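Local coordinates for B12-binding domain-containing protein (PDB 6WTE), which binds cobalamin and a [4Fe-4S] cluster and acts as the radical SAM methyltransferase TsrM, which is thought to methylate tryptophan by a non-radical route, at residues A[221-226]-A[269-274]; A[304-309]-A[326-331]. All blocks are in the same frame, centred on the assembly; numbering follows the deposited sequence.

Interaction 1 of 2, residues A[221-226]-A[269-274]. With SF4 (iron/sulfur cluster), chain C.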
loop_
_atom_site.group_PDB
_atom_site.type_symbol
_atom_site.label_atom_id
_atom_site.label_comp_id
_atom_site.label_asym_id
_atom_site.label_seq_id
_atom_site.Cartn_x
_atom_site.Cartn_y
_atom_site.Cartn_z
ATOM N N ILE A 221 -8.305 7.682 5.996
ATOM C CA ILE A 221 -8.108 8.021 7.399
ATOM C C ILE A 221 -7.209 6.967 8.021
ATOM O O ILE A 221 -7.491 5.768 7.938
ATOM C CB ILE A 221 -9.433 8.144 8.178
ATOM C CG1 ILE A 221 -9.151 8.509 9.638
ATOM C CG2 ILE A 221 -10.265 6.867 8.072
ATOM C CD1 ILE A 221 -8.561 9.916 9.821
ATOM N N LEU A 222 -6.127 7.421 8.638
ATOM C CA LEU A 222 -5.217 6.561 9.370
ATOM C C LEU A 222 -5.610 6.567 10.839
ATOM O O LEU A 222 -5.854 7.631 11.413
ATOM C CB LEU A 222 -3.782 7.060 9.206
ATOM C CG LEU A 222 -2.731 6.307 10.012
ATOM C CD1 LEU A 222 -2.591 4.895 9.475
ATOM C CD2 LEU A 222 -1.402 7.057 9.948
ATOM N N THR A 223 -5.684 5.384 11.447
ATOM C CA THR A 223 -5.934 5.317 12.882
ATOM C C THR A 223 -4.736 4.826 13.678
ATOM O O THR A 223 -4.592 5.188 14.850
ATOM C CB THR A 223 -7.158 4.429 13.185
ATOM O OG1 THR A 223 -6.767 3.056 13.334
ATOM C CG2 THR A 223 -8.200 4.546 12.070
ATOM N N LYS A 224 -3.847 4.059 13.057
ATOM C CA LYS A 224 -2.682 3.526 13.750
ATOM C C LYS A 224 -1.671 3.053 12.716
ATOM O O LYS A 224 -2.047 2.470 11.695
ATOM C CB LYS A 224 -3.076 2.375 14.685
ATOM C CG LYS A 224 -3.801 1.234 13.983
ATOM C CD LYS A 224 -4.829 0.575 14.895
ATOM C CE LYS A 224 -5.680 -0.422 14.123
ATOM N NZ LYS A 224 -6.865 -0.878 14.906
ATOM N N ASN A 225 -0.397 3.300 12.986
ATOM C CA ASN A 225 0.653 2.844 12.093
ATOM C C ASN A 225 1.202 1.499 12.555
ATOM O O ASN A 225 1.399 1.276 13.750
ATOM C CB ASN A 225 1.792 3.859 12.028
ATOM C CG ASN A 225 2.896 3.418 11.104
ATOM O OD1 ASN A 225 2.764 3.518 9.885
ATOM N ND2 ASN A 225 3.987 2.899 11.670
ATOM N N GLY A 226 1.472 0.623 11.598
ATOM C CA GLY A 226 2.269 -0.566 11.828
ATOM C C GLY A 226 1.429 -1.835 11.838
ATOM O O GLY A 226 0.202 -1.811 11.799
ATOM N N THR A 269 -10.282 3.312 5.790
ATOM C CA THR A 269 -9.200 3.225 6.765
ATOM C C THR A 269 -7.908 2.849 6.050
ATOM O O THR A 269 -7.914 2.035 5.123
ATOM C CB THR A 269 -9.511 2.194 7.860
ATOM O OG1 THR A 269 -9.757 0.913 7.269
ATOM C CG2 THR A 269 -10.725 2.617 8.663
ATOM N N THR A 270 -6.797 3.466 6.460
ATOM C CA THR A 270 -5.503 3.185 5.844
ATOM C C THR A 270 -4.532 2.511 6.807
ATOM O O THR A 270 -3.313 2.587 6.616
ATOM C CB THR A 270 -4.878 4.459 5.283
ATOM O OG1 THR A 270 -4.633 5.376 6.355
ATOM C CG2 THR A 270 -5.804 5.084 4.259
ATOM N N ASP A 271 -5.050 1.891 7.858
ATOM C CA ASP A 271 -4.250 1.009 8.689
ATOM C C ASP A 271 -3.784 -0.192 7.876
ATOM O O ASP A 271 -4.343 -0.521 6.828
ATOM C CB ASP A 271 -5.076 0.524 9.883
ATOM C CG ASP A 271 -5.642 1.666 10.695
ATOM O OD1 ASP A 271 -5.198 2.815 10.503
ATOM O OD2 ASP A 271 -6.547 1.419 11.514
ATOM N N SER A 272 -2.768 -0.881 8.397
ATOM C CA SER A 272 -2.427 -2.184 7.837
ATOM C C SER A 272 -3.613 -3.137 7.956
ATOM O O SER A 272 -4.004 -3.789 6.980
ATOM C CB SER A 272 -1.191 -2.747 8.537
ATOM O OG SER A 272 -0.031 -2.012 8.172
ATOM N N GLU A 273 -4.205 -3.219 9.147
ATOM C CA GLU A 273 -5.404 -4.026 9.380
ATOM C C GLU A 273 -6.231 -3.303 10.431
ATOM O O GLU A 273 -5.751 -3.103 11.550
ATOM C CB GLU A 273 -5.057 -5.443 9.868
ATOM C CG GLU A 273 -4.001 -6.179 9.053
ATOM C CD GLU A 273 -4.525 -6.683 7.729
ATOM O OE1 GLU A 273 -5.754 -6.616 7.506
ATOM O OE2 GLU A 273 -3.712 -7.168 6.914
ATOM N N PHE A 274 -7.470 -2.932 10.096
ATOM C CA PHE A 274 -8.236 -2.096 11.021
ATOM C C PHE A 274 -8.548 -2.828 12.324
ATOM O O PHE A 274 -8.517 -2.216 13.397
ATOM C CB PHE A 274 -9.530 -1.602 10.366
ATOM C CG PHE A 274 -10.379 -0.737 11.272
ATOM C CD1 PHE A 274 -9.863 0.411 11.844
ATOM C CD2 PHE A 274 -11.694 -1.082 11.549
ATOM C CE1 PHE A 274 -10.642 1.211 12.677
ATOM C CE2 PHE A 274 -12.478 -0.292 12.380
ATOM C CZ PHE A 274 -11.953 0.855 12.944
HETATM FE FE1 SF4 C . -0.279 -10.026 7.814
HETATM FE FE2 SF4 C . 0.059 -7.570 8.997
HETATM FE FE3 SF4 C . -1.972 -7.923 7.236
HETATM FE FE4 SF4 C . 0.580 -7.892 6.346
HETATM S S1 SF4 C . -0.534 -6.152 7.299
HETATM S S2 SF4 C . -1.042 -9.374 5.756
HETATM S S3 SF4 C . 1.686 -8.877 8.084
HETATM S S4 SF4 C . -1.716 -8.997 9.240
HETATM O O HOH W 1 -1.823 -0.243 11.108
HETATM O O HOH W 2 0.624 0.475 8.941
HETATM O O HOH W 3 -3.223 -2.464 11.760
#
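Asp271 shows how one buried carboxylate can hold a turning backbone, here at Thr223 and Lys224. Its OD1 takes two amides: Thr223 N, at 2.8 Å, uses the syn lone pair of OD1, whereas Lys224 N, 3.1 Å from the same oxygen, approaches from above the carboxylate plane. OD2 accepts a very short bond from Thr223 OG1 (2.5 Å), a hydroxyl that chi1 of 88° sets between its backbone N and carbonyl carbon. With both oxygens gripped, the carboxylate is probably held against rotation. Lys224 crosses Asp271 at about a right angle and gives its ammonium to a carbonyl instead, NZ lying 2.6 Å from Phe274 O; Leu276 O is a further acceptor. Backbone pairing is brief, with Thr270 N donating to Ile221 O (2.8 Å). A water accepts from Gly226 N and donates to Ser272 OG, which also bonds Glu236. Beyond it, Glu273 OE2 binds the cluster iron FE3 at 1.9 Å, while Thr270, Asp271 and Ser272 touch cobalamin. The contact lies at the C-terminal end of parallel strands of the radical SAM barrel, with Ile221 and Thr223 against helix 249-261, Lys224 and Phe274 against helix 278-294, and Thr269 against strand 304-309.

Interaction 2 of 2, residues A[304-309]-A[326-331]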
loop_
_atom_site.group_PDB
_atom_site.type_symbol
_atom_site.label_atom_id
_atom_site.label_comp_id
_atom_site.label_asym_id
_atom_site.label_seq_id
_atom_site.Cartn_x
_atom_site.Cartn_y
_atom_site.Cartn_z
ATOM N N ARG A 304 -19.678 7.135 5.581
ATOM C CA ARG A 304 -19.748 5.815 4.964
ATOM C C ARG A 304 -18.341 5.236 5.057
ATOM O O ARG A 304 -17.465 5.606 4.273
ATOM C CB ARG A 304 -20.254 5.904 3.527
ATOM C CG ARG A 304 -21.656 6.510 3.439
ATOM C CD ARG A 304 -22.232 6.459 2.033
ATOM N NE ARG A 304 -21.586 7.393 1.109
ATOM C CZ ARG A 304 -22.036 8.613 0.824
ATOM N NH1 ARG A 304 -23.140 9.074 1.393
ATOM N NH2 ARG A 304 -21.376 9.378 -0.037
ATOM N N LEU A 305 -18.125 4.349 6.027
ATOM C CA LEU A 305 -16.790 3.877 6.379
ATOM C C LEU A 305 -16.492 2.564 5.673
ATOM O O LEU A 305 -17.319 1.644 5.678
ATOM C CB LEU A 305 -16.663 3.695 7.892
ATOM C CG LEU A 305 -15.274 3.357 8.432
ATOM C CD1 LEU A 305 -14.303 4.487 8.134
ATOM C CD2 LEU A 305 -15.370 3.109 9.930
ATOM N N TRP A 306 -15.297 2.468 5.099
ATOM C CA TRP A 306 -14.850 1.274 4.396
ATOM C C TRP A 306 -13.564 0.813 5.059
ATOM O O TRP A 306 -12.607 1.584 5.154
ATOM C CB TRP A 306 -14.643 1.565 2.908
ATOM C CG TRP A 306 -15.887 2.123 2.264
ATOM C CD1 TRP A 306 -16.272 3.435 2.218
ATOM C CD2 TRP A 306 -16.914 1.380 1.601
ATOM N NE1 TRP A 306 -17.478 3.551 1.564
ATOM C CE2 TRP A 306 -17.894 2.302 1.181
ATOM C CE3 TRP A 306 -17.107 0.021 1.331
ATOM C CZ2 TRP A 306 -19.039 1.909 0.490
ATOM C CZ3 TRP A 306 -18.249 -0.364 0.647
ATOM C CH2 TRP A 306 -19.198 0.576 0.233
ATOM N N VAL A 307 -13.550 -0.427 5.545
ATOM C CA VAL A 307 -12.431 -0.903 6.351
ATOM C C VAL A 307 -11.842 -2.163 5.729
ATOM O O VAL A 307 -12.477 -2.857 4.930
ATOM C CB VAL A 307 -12.836 -1.161 7.824
ATOM C CG1 VAL A 307 -13.419 0.104 8.450
ATOM C CG2 VAL A 307 -13.842 -2.330 7.937
ATOM N N TYR A 308 -10.588 -2.434 6.091
ATOM C CA TYR A 308 -9.865 -3.629 5.676
ATOM C C TYR A 308 -9.461 -4.386 6.931
ATOM O O TYR A 308 -8.897 -3.793 7.857
ATOM C CB TYR A 308 -8.620 -3.291 4.842
ATOM C CG TYR A 308 -8.008 -4.521 4.205
ATOM C CD1 TYR A 308 -7.089 -5.306 4.892
ATOM C CD2 TYR A 308 -8.374 -4.910 2.923
ATOM C CE1 TYR A 308 -6.547 -6.441 4.316
ATOM C CE2 TYR A 308 -7.836 -6.036 2.340
ATOM C CZ TYR A 308 -6.926 -6.798 3.040
ATOM O OH TYR A 308 -6.389 -7.921 2.456
ATOM N N CYS A 309 -9.741 -5.692 6.955
ATOM C CA CYS A 309 -9.638 -6.475 8.176
ATOM C C CYS A 309 -8.991 -7.819 7.896
ATOM O O CYS A 309 -8.957 -8.298 6.760
ATOM C CB CYS A 309 -11.013 -6.749 8.813
ATOM S SG CYS A 309 -11.832 -5.332 9.537
ATOM N N GLY A 326 -21.433 3.721 10.881
ATOM C CA GLY A 326 -21.587 4.025 9.477
ATOM C C GLY A 326 -20.770 3.163 8.527
ATOM O O GLY A 326 -20.575 3.563 7.369
ATOM N N CYS A 327 -20.285 2.012 8.973
ATOM C CA CYS A 327 -19.555 1.126 8.082
ATOM C C CYS A 327 -20.473 0.598 6.987
ATOM O O CYS A 327 -21.567 0.090 7.262
ATOM C CB CYS A 327 -18.955 -0.027 8.878
ATOM S SG CYS A 327 -17.969 -1.159 7.907
ATOM N N ARG A 328 -20.027 0.730 5.740
ATOM C CA ARG A 328 -20.746 0.197 4.593
ATOM C C ARG A 328 -20.110 -1.059 4.015
ATOM O O ARG A 328 -20.804 -1.823 3.332
ATOM C CB ARG A 328 -20.842 1.252 3.481
ATOM C CG ARG A 328 -21.750 2.428 3.789
ATOM C CD ARG A 328 -23.195 1.973 3.944
ATOM N NE ARG A 328 -24.092 3.100 4.182
ATOM C CZ ARG A 328 -24.886 3.630 3.258
ATOM N NH1 ARG A 328 -24.903 3.131 2.028
ATOM N NH2 ARG A 328 -25.670 4.655 3.567
ATOM N N GLY A 329 -18.819 -1.287 4.252
ATOM C CA GLY A 329 -18.155 -2.432 3.659
ATOM C C GLY A 329 -16.943 -2.863 4.447
ATOM O O GLY A 329 -16.235 -2.038 5.037
ATOM N N VAL A 330 -16.697 -4.173 4.443
ATOM C CA VAL A 330 -15.512 -4.779 5.042
ATOM C C VAL A 330 -14.819 -5.610 3.974
ATOM O O VAL A 330 -15.449 -6.454 3.324
ATOM C CB VAL A 330 -15.865 -5.652 6.263
ATOM C CG1 VAL A 330 -14.629 -6.412 6.765
ATOM C CG2 VAL A 330 -16.459 -4.796 7.376
ATOM N N ASN A 331 -13.531 -5.362 3.793
ATOM C CA ASN A 331 -12.665 -6.159 2.939
ATOM C C ASN A 331 -11.781 -6.992 3.857
ATOM O O ASN A 331 -11.146 -6.443 4.764
ATOM C CB ASN A 331 -11.825 -5.247 2.033
ATOM C CG ASN A 331 -11.209 -5.985 0.857
ATOM O OD1 ASN A 331 -11.070 -7.205 0.871
ATOM N ND2 ASN A 331 -10.833 -5.238 -0.169
#
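Arg328 lays its CB over one face of the Trp306 indole, a CH-pi contact 3.8 Å from the centroid of the six-membered ring and 21° off its normal. With Trp306 CG anti to its carbonyl carbon (chi1 -56°), the ring passes close to Gly329, Trp306 CE3 lying 3.5 Å from Gly329 CA, where a CB on residue 329 would clash. On the same sheet face, the Tyr308 ring has Asn331 O over one face, toward the rim, and its CD2 3.6 Å from Asn331 CB. On the other face, Val307 CG2 meets Val330 CG2 at 3.6 Å. In the main chain the register slips by one after Leu305: Leu305 O accepts from Arg328 N (2.9 Å), and Val307 N donates to Gly329 O. This beta bulge lies in the strand pairing of a parallel beta-alpha-beta unit of the radical SAM barrel, where helix 316-325 leads through a Schellman motif at Gly326 into strand 327-335. At the outer end, Arg304 CD sits over the centre of the Arg328 guanidinium. Asp266, on the adjoining strand 266-269, positions this end, bonding Trp306 NE1 and, by a salt bridge, Arg304 NH2. An alanine in place of Trp306 would probably leave Asp266 without its indole partner and open a gap beside Gly329 and Arg328 CB. At the inner end, Tyr308 packs against Glu273, a ligand of the cluster.

In the fold
Both contacts are largely buried and involve strands of one curled sheet of the radical SAM core, yet they illustrate how chemistry follows place. Interaction 1, nearer the centre of the chain, lies where strands give way to loops beside cobalamin and the cluster, and relies on a carboxylate, an ammonium and waters. Interaction 2 runs along two paired parallel strands and relies on backbone bonds and packing, reaching an exposed end at Arg328. The segments 269-274 and 304-309 bring them together: Thr269 N lies 3.0 Å from Trp306 O and Phe274 N 2.8 Å from Tyr308 O, both probable hydrogen bonds. Strand 304-309 thus backs the loop that carries Glu273.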